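Local coordinates for protein Rho guanine nucleotide exchange factor 3 (Mus musculus, PDB 2Z0Q) that acts as a guanine nucleotide exchange factor for the small GTPases RhoA and RhoB through its tandem DH-PH domains, at residues F64-S69 against D109-N114; A117-L122 against F152-R157. One frame throughout, in Å; residues are numbered along the deposited sequence.

Contact 1: F64-S69 against D109-N114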
ATOM      1  N   PHE A  64       2.498 -10.739  10.132  1.00 40.00           N
ATOM      2  CA  PHE A  64       3.380 -10.032  11.068  1.00 40.77           C
ATOM      3  C   PHE A  64       4.800 -10.600  11.109  1.00 41.29           C
ATOM      4  O   PHE A  64       5.704 -10.038  11.739  1.00 39.25           O
ATOM      5  CB  PHE A  64       2.790 -10.073  12.487  1.00 40.92           C
ATOM      6  CG  PHE A  64       1.328  -9.754  12.548  1.00 39.96           C
ATOM      7  CD1 PHE A  64       0.377 -10.677  12.097  1.00 39.87           C
ATOM      8  CD2 PHE A  64       0.890  -8.531  13.055  1.00 38.92           C
ATOM      9  CE1 PHE A  64      -0.985 -10.382  12.149  1.00 39.01           C
ATOM     10  CE2 PHE A  64      -0.474  -8.231  13.111  1.00 38.69           C
ATOM     11  CZ  PHE A  64      -1.409  -9.160  12.657  1.00 38.77           C
ATOM     12  N   GLY A  65       4.986 -11.722  10.425  1.00 43.04           N
ATOM     13  CA  GLY A  65       6.275 -12.380  10.404  1.00 44.91           C
ATOM     14  C   GLY A  65       7.462 -11.544   9.986  1.00 46.01           C
ATOM     15  O   GLY A  65       8.505 -11.574  10.643  1.00 48.30           O
ATOM     16  N   THR A  66       7.335 -10.790   8.904  1.00 46.62           N
ATOM     17  CA  THR A  66       8.473  -9.996   8.472  1.00 46.53           C
ATOM     18  C   THR A  66       8.687  -8.732   9.272  1.00 46.00           C
ATOM     19  O   THR A  66       9.828  -8.299   9.437  1.00 45.47           O
ATOM     20  CB  THR A  66       8.371  -9.610   7.007  1.00 47.70           C
ATOM     21  OG1 THR A  66       7.968 -10.750   6.241  1.00 47.84           O
ATOM     22  CG2 THR A  66       9.746  -9.132   6.511  1.00 48.42           C
ATOM     23  N   LEU A  67       7.604  -8.148   9.774  1.00 46.08           N
ATOM     24  CA  LEU A  67       7.701  -6.922  10.567  1.00 47.38           C
ATOM     25  C   LEU A  67       8.721  -7.083  11.672  1.00 46.99           C
ATOM     26  O   LEU A  67       9.452  -6.150  11.992  1.00 47.51           O
ATOM     27  CB  LEU A  67       6.348  -6.540  11.183  1.00 47.27           C
ATOM     28  CG  LEU A  67       5.267  -5.977  10.260  1.00 48.41           C
ATOM     29  CD1 LEU A  67       4.054  -5.625  11.118  1.00 48.99           C
ATOM     30  CD2 LEU A  67       5.768  -4.731   9.512  1.00 48.76           C
ATOM     31  N   ASP A  68       8.777  -8.276  12.247  1.00 47.31           N
ATOM     32  CA  ASP A  68       9.727  -8.565  13.312  1.00 47.14           C
ATOM     33  C   ASP A  68      11.179  -8.571  12.877  1.00 44.95           C
ATOM     34  O   ASP A  68      12.074  -8.596  13.713  1.00 46.50           O
ATOM     35  CB  ASP A  68       9.397  -9.902  13.994  1.00 49.33           C
ATOM     36  CG  ASP A  68       8.362  -9.748  15.085  1.00 51.03           C
ATOM     37  OD1 ASP A  68       8.576  -8.895  15.978  1.00 51.06           O
ATOM     38  OD2 ASP A  68       7.335 -10.472  15.046  1.00 52.95           O
ATOM     39  N   SER A  69      11.444  -8.589  11.586  1.00 42.80           N
ATOM     40  CA  SER A  69      12.831  -8.539  11.171  1.00 39.99           C
ATOM     41  C   SER A  69      13.222  -7.053  11.033  1.00 38.55           C
ATOM     42  O   SER A  69      14.397  -6.701  11.098  1.00 38.58           O
ATOM     43  CB  SER A  69      13.034  -9.273   9.850  1.00 41.09           C
ATOM     44  OG  SER A  69      12.472  -8.563   8.762  1.00 45.66           O
ATOM     45  N   ASP A 109      13.890  -4.451   1.025  1.00 30.07           N
ATOM     46  CA  ASP A 109      13.645  -5.029  -0.282  1.00 31.69           C
ATOM     47  C   ASP A 109      12.799  -6.298  -0.118  1.00 32.68           C
ATOM     48  O   ASP A 109      11.754  -6.447  -0.754  1.00 33.89           O
ATOM     49  CB  ASP A 109      14.972  -5.385  -0.956  1.00 33.81           C
ATOM     50  CG  ASP A 109      14.801  -5.836  -2.376  1.00 34.16           C
ATOM     51  OD1 ASP A 109      14.010  -5.213  -3.093  1.00 35.27           O
ATOM     52  OD2 ASP A 109      15.479  -6.809  -2.784  1.00 37.64           O
ATOM     53  N   SER A 110      13.270  -7.188   0.750  1.00 32.72           N
ATOM     54  CA  SER A 110      12.606  -8.452   1.041  1.00 34.04           C
ATOM     55  C   SER A 110      11.192  -8.172   1.548  1.00 33.73           C
ATOM     56  O   SER A 110      10.217  -8.746   1.067  1.00 34.93           O
ATOM     57  CB  SER A 110      13.424  -9.197   2.099  1.00 34.72           C
ATOM     58  OG  SER A 110      12.879 -10.468   2.407  1.00 35.79           O
ATOM     59  N   TYR A 111      11.090  -7.259   2.508  1.00 33.74           N
ATOM     60  CA  TYR A 111       9.805  -6.897   3.086  1.00 32.33           C
ATOM     61  C   TYR A 111       8.803  -6.338   2.081  1.00 32.30           C
ATOM     62  O   TYR A 111       7.660  -6.803   1.991  1.00 30.63           O
ATOM     63  CB  TYR A 111      10.008  -5.867   4.188  1.00 33.03           C
ATOM     64  CG  TYR A 111       8.715  -5.468   4.831  1.00 34.11           C
ATOM     65  CD1 TYR A 111       8.011  -6.370   5.625  1.00 35.74           C
ATOM     66  CD2 TYR A 111       8.178  -4.212   4.623  1.00 34.21           C
ATOM     67  CE1 TYR A 111       6.792  -6.016   6.199  1.00 37.08           C
ATOM     68  CE2 TYR A 111       6.953  -3.845   5.196  1.00 36.07           C
ATOM     69  CZ  TYR A 111       6.274  -4.747   5.977  1.00 36.57           C
ATOM     70  OH  TYR A 111       5.068  -4.388   6.554  1.00 40.63           O
ATOM     71  N   CYS A 112       9.193  -5.306   1.343  1.00 31.66           N
ATOM     72  CA  CYS A 112       8.263  -4.724   0.388  1.00 33.39           C
ATOM     73  C   CYS A 112       7.833  -5.676  -0.714  1.00 36.07           C
ATOM     74  O   CYS A 112       6.759  -5.503  -1.298  1.00 34.69           O
ATOM     75  CB  CYS A 112       8.849  -3.458  -0.220  1.00 34.42           C
ATOM     76  SG  CYS A 112       9.054  -2.195   1.027  1.00 31.64           S
ATOM     77  N   SER A 113       8.662  -6.686  -0.988  1.00 37.90           N
ATOM     78  CA  SER A 113       8.337  -7.649  -2.039  1.00 40.36           C
ATOM     79  C   SER A 113       7.250  -8.638  -1.609  1.00 40.60           C
ATOM     80  O   SER A 113       6.516  -9.156  -2.448  1.00 41.86           O
ATOM     81  CB  SER A 113       9.599  -8.423  -2.484  1.00 41.07           C
ATOM     82  OG  SER A 113      10.015  -9.382  -1.516  1.00 41.32           O
ATOM     83  N   ASN A 114       7.144  -8.905  -0.311  1.00 41.12           N
ATOM     84  CA  ASN A 114       6.137  -9.849   0.166  1.00 41.24           C
ATOM     85  C   ASN A 114       4.870  -9.150   0.638  1.00 39.91           C
ATOM     86  O   ASN A 114       3.897  -9.792   1.069  1.00 41.17           O
ATOM     87  CB  ASN A 114       6.709 -10.710   1.298  1.00 44.21           C
ATOM     88  CG  ASN A 114       7.014  -9.910   2.553  1.00 46.32           C
ATOM     89  OD1 ASN A 114       6.250  -9.011   2.942  1.00 47.21           O
ATOM     90  ND2 ASN A 114       8.126 -10.255   3.220  1.00 47.12           N
TER
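The backbone oxygen of Thr66, a residue that packs against Tyr111, is gripped twice by Ser69. Ser69 N approaches Thr66 O at 2.7 Å, and Ser69 OG donates a second bond to the same oxygen, lying in the carbonyl plane with a C=O...donor angle of 146°. This paired grip fixes the turn by which the chain enters helix 67-84 of the all-helical DH domain. Thr66 points toward helix 107-125 from this turn, and the end of Leu67 reaches it too. From that helix Tyr111 reaches across, its CG anti to the backbone N (chi1 -179°), which carries the ring out so that its CD1 side runs past Thr66 and on to Leu67. Thr66 meets the ring at its edge: CB lies in the ring plane, and the methyl CG2 comes within 3.4 Å of Tyr111 CD1. Tyr111 is a buried residue, and its OH is satisfied by a hydrogen bond to the backbone oxygen of Leu153. Pro156 of helix 155-172 also touches both Leu67 and Tyr111, so three helices converge around the ring. Farther along it, Leu67 crosses the outer end of the ring obliquely and lays its CD2 methyl 3.6 Å from Tyr111 CZ.

Contact 2: A117-L122 against F152-R157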
ATOM      1  N   ALA A 117       1.348 -10.151  -1.211  1.00 29.88           N
ATOM      2  CA  ALA A 117       0.674 -11.359  -0.739  1.00 28.65           C
ATOM      3  C   ALA A 117      -0.053 -11.094   0.586  1.00 29.16           C
ATOM      4  O   ALA A 117      -1.177 -11.540   0.772  1.00 28.87           O
ATOM      5  CB  ALA A 117       1.678 -12.496  -0.580  1.00 29.77           C
ATOM      6  N   ALA A 118       0.573 -10.350   1.501  1.00 28.42           N
ATOM      7  CA  ALA A 118      -0.049 -10.048   2.795  1.00 28.80           C
ATOM      8  C   ALA A 118      -1.284  -9.168   2.641  1.00 29.17           C
ATOM      9  O   ALA A 118      -2.316  -9.383   3.294  1.00 28.71           O
ATOM     10  CB  ALA A 118       0.986  -9.356   3.737  1.00 28.71           C
ATOM     11  N   LYS A 119      -1.184  -8.160   1.781  1.00 28.17           N
ATOM     12  CA  LYS A 119      -2.304  -7.263   1.559  1.00 28.62           C
ATOM     13  C   LYS A 119      -3.448  -7.994   0.875  1.00 27.57           C
ATOM     14  O   LYS A 119      -4.608  -7.750   1.193  1.00 28.08           O
ATOM     15  CB  LYS A 119      -1.899  -6.068   0.693  1.00 29.56           C
ATOM     16  CG  LYS A 119      -1.008  -5.097   1.417  1.00 35.05           C
ATOM     17  CD  LYS A 119      -0.691  -3.888   0.554  1.00 37.38           C
ATOM     18  CE  LYS A 119      -0.553  -2.650   1.424  1.00 38.90           C
ATOM     19  NZ  LYS A 119      -0.336  -1.465   0.568  1.00 40.27           N
ATOM     20  N   ALA A 120      -3.122  -8.882  -0.055  1.00 25.34           N
ATOM     21  CA  ALA A 120      -4.175  -9.634  -0.758  1.00 26.79           C
ATOM     22  C   ALA A 120      -4.928 -10.499   0.257  1.00 27.02           C
ATOM     23  O   ALA A 120      -6.160 -10.581   0.244  1.00 26.07           O
ATOM     24  CB  ALA A 120      -3.571 -10.512  -1.841  1.00 23.96           C
ATOM     25  N   LEU A 121      -4.181 -11.164   1.127  1.00 29.37           N
ATOM     26  CA  LEU A 121      -4.790 -12.012   2.144  1.00 30.01           C
ATOM     27  C   LEU A 121      -5.631 -11.164   3.087  1.00 31.19           C
ATOM     28  O   LEU A 121      -6.765 -11.517   3.441  1.00 32.72           O
ATOM     29  CB  LEU A 121      -3.717 -12.743   2.942  1.00 31.98           C
ATOM     30  CG  LEU A 121      -4.211 -13.437   4.218  1.00 32.83           C
ATOM     31  CD1 LEU A 121      -5.072 -14.646   3.847  1.00 32.94           C
ATOM     32  CD2 LEU A 121      -3.033 -13.854   5.052  1.00 32.89           C
ATOM     33  N   LEU A 122      -5.079 -10.033   3.509  1.00 31.59           N
ATOM     34  CA  LEU A 122      -5.786  -9.153   4.417  1.00 33.11           C
ATOM     35  C   LEU A 122      -7.093  -8.637   3.799  1.00 32.68           C
ATOM     36  O   LEU A 122      -8.099  -8.518   4.497  1.00 33.32           O
ATOM     37  CB  LEU A 122      -4.872  -7.986   4.797  1.00 34.51           C
ATOM     38  CG  LEU A 122      -5.107  -7.259   6.114  1.00 37.64           C
ATOM     39  CD1 LEU A 122      -5.397  -8.264   7.239  1.00 37.11           C
ATOM     40  CD2 LEU A 122      -3.859  -6.425   6.441  1.00 36.63           C
ATOM     41  N   PHE A 152      -1.599  -0.887   9.199  1.00 49.52           N
ATOM     42  CA  PHE A 152      -0.340  -0.840   9.939  1.00 47.20           C
ATOM     43  C   PHE A 152       0.784  -1.434   9.087  1.00 45.35           C
ATOM     44  O   PHE A 152       1.957  -1.159   9.317  1.00 44.68           O
ATOM     45  CB  PHE A 152      -0.467  -1.622  11.243  1.00 49.23           C
ATOM     46  CG  PHE A 152      -0.434  -3.109  11.056  1.00 50.79           C
ATOM     47  CD1 PHE A 152       0.754  -3.823  11.248  1.00 51.79           C
ATOM     48  CD2 PHE A 152      -1.580  -3.799  10.653  1.00 51.64           C
ATOM     49  CE1 PHE A 152       0.801  -5.212  11.039  1.00 51.96           C
ATOM     50  CE2 PHE A 152      -1.548  -5.188  10.440  1.00 51.75           C
ATOM     51  CZ  PHE A 152      -0.352  -5.892  10.635  1.00 51.98           C
ATOM     52  N   LEU A 153       0.414  -2.252   8.109  1.00 43.91           N
ATOM     53  CA  LEU A 153       1.399  -2.864   7.221  1.00 43.58           C
ATOM     54  C   LEU A 153       2.078  -1.821   6.337  1.00 41.66           C
ATOM     55  O   LEU A 153       3.175  -2.051   5.832  1.00 41.93           O
ATOM     56  CB  LEU A 153       0.744  -3.918   6.326  1.00 45.79           C
ATOM     57  CG  LEU A 153       0.286  -5.208   7.012  1.00 47.85           C
ATOM     58  CD1 LEU A 153      -0.307  -6.141   5.960  1.00 48.02           C
ATOM     59  CD2 LEU A 153       1.458  -5.868   7.716  1.00 48.69           C
ATOM     60  N   ASP A 154       1.413  -0.690   6.139  1.00 39.39           N
ATOM     61  CA  ASP A 154       1.971   0.374   5.327  1.00 37.16           C
ATOM     62  C   ASP A 154       2.968   1.222   6.132  1.00 35.49           C
ATOM     63  O   ASP A 154       3.697   1.992   5.534  1.00 33.64           O
ATOM     64  CB  ASP A 154       0.889   1.324   4.785  1.00 38.99           C
ATOM     65  CG  ASP A 154      -0.123   0.647   3.848  1.00 42.40           C
ATOM     66  OD1 ASP A 154       0.244  -0.254   3.046  1.00 41.68           O
ATOM     67  OD2 ASP A 154      -1.310   1.059   3.903  1.00 44.78           O
ATOM     68  N   ILE A 155       3.004   1.097   7.465  1.00 32.89           N
ATOM     69  CA  ILE A 155       3.929   1.908   8.286  1.00 31.46           C
ATOM     70  C   ILE A 155       5.412   1.879   7.855  1.00 29.02           C
ATOM     71  O   ILE A 155       6.038   2.937   7.670  1.00 27.42           O
ATOM     72  CB  ILE A 155       3.822   1.547   9.833  1.00 32.52           C
ATOM     73  CG1 ILE A 155       2.807   2.475  10.503  1.00 35.09           C
ATOM     74  CG2 ILE A 155       5.162   1.719  10.544  1.00 33.99           C
ATOM     75  CD1 ILE A 155       2.758   2.344  12.035  1.00 37.96           C
ATOM     76  N   PRO A 156       5.990   0.685   7.655  1.00 27.35           N
ATOM     77  CA  PRO A 156       7.406   0.672   7.251  1.00 26.09           C
ATOM     78  C   PRO A 156       7.673   1.336   5.897  1.00 25.26           C
ATOM     79  O   PRO A 156       8.610   2.141   5.758  1.00 23.14           O
ATOM     80  CB  PRO A 156       7.765  -0.820   7.250  1.00 27.99           C
ATOM     81  CG  PRO A 156       6.719  -1.423   8.202  1.00 27.76           C
ATOM     82  CD  PRO A 156       5.477  -0.685   7.842  1.00 28.69           C
ATOM     83  N   ARG A 157       6.874   1.002   4.890  1.00 22.85           N
ATOM     84  CA  ARG A 157       7.103   1.631   3.602  1.00 23.25           C
ATOM     85  C   ARG A 157       6.922   3.141   3.728  1.00 21.33           C
ATOM     86  O   ARG A 157       7.681   3.895   3.133  1.00 20.56           O
ATOM     87  CB  ARG A 157       6.137   1.100   2.552  1.00 26.89           C
ATOM     88  CG  ARG A 157       6.532   1.508   1.161  1.00 32.06           C
ATOM     89  CD  ARG A 157       5.373   1.327   0.188  1.00 38.02           C
ATOM     90  NE  ARG A 157       5.882   1.281  -1.178  1.00 41.68           N
ATOM     91  CZ  ARG A 157       6.492   0.220  -1.713  1.00 43.68           C
ATOM     92  NH1 ARG A 157       6.658  -0.891  -0.996  1.00 43.93           N
ATOM     93  NH2 ARG A 157       6.957   0.279  -2.960  1.00 41.89           N
TER
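Lys119 and Leu153 mark the nearest approach of the two backbones, with their CA atoms 8.1 Å apart, so side chains alone bridge the gap. Residues 117-122 form regular helix within helix 107-125. Facing them, 152-154 keep helical backbone angles without the regular bonds, and lead into helix 155-172; Ile155 N still bonds to Phe152 O. Both helices belong to the DH bundle. Leu153 carries the buried half of the contact. Its CD1 methyl meets Leu122 CD2 tip to tip at 3.6 Å, while Ala118 CB, pointing toward the same methyl, completes the apolar patch at 4.1 Å from Leu153 CD1. The Leu153 stem is supported from its own segment, where CG rests over a face of the Phe152 ring, offset toward the rim. At the more exposed margin the chemistry changes to charge. The Lys119 chain runs out nearly extended except for a bend at chi3 (147°), which delivers its ammonium to Asp154, the two side chains crossing at about a right angle. Lys119 NZ donates to Asp154 OD1 at 2.8 Å in a salt bridge, meeting the carboxylate on its syn side and 15° out of its plane. With an alanine in place of Asp154, the Lys119 ammonium would probably lose its acidic mate and its bent chain be set free to turn. The ion pair at the margin thus lies beside a small apolar core, joining helix 107-125 to the lead-in of helix 155-172, with Leu122 and Leu153 forming the buried part.

How the contacts relate
Contacts 1 and 2 follow one another along helix 107-125, which supplies one side of each, and their centres lie about 9 Å apart. Contact 2 sits nearer the centre of the molecule and is largely buried, its one ion pair lying at the exposed margin. Contact 1 is partly buried and relies on methyl groups set against an aromatic side chain instead of paired charges. The partners of the shared helix differ, helix 67-84 and the turn before it in one case, the lead-in to helix 155-172 in the other. These partners meet directly: Phe152 packs on both Phe64, ring against ring with planes at about 20°, and Leu67, whose CD1 lies 3.3 Å from Phe152 CE1.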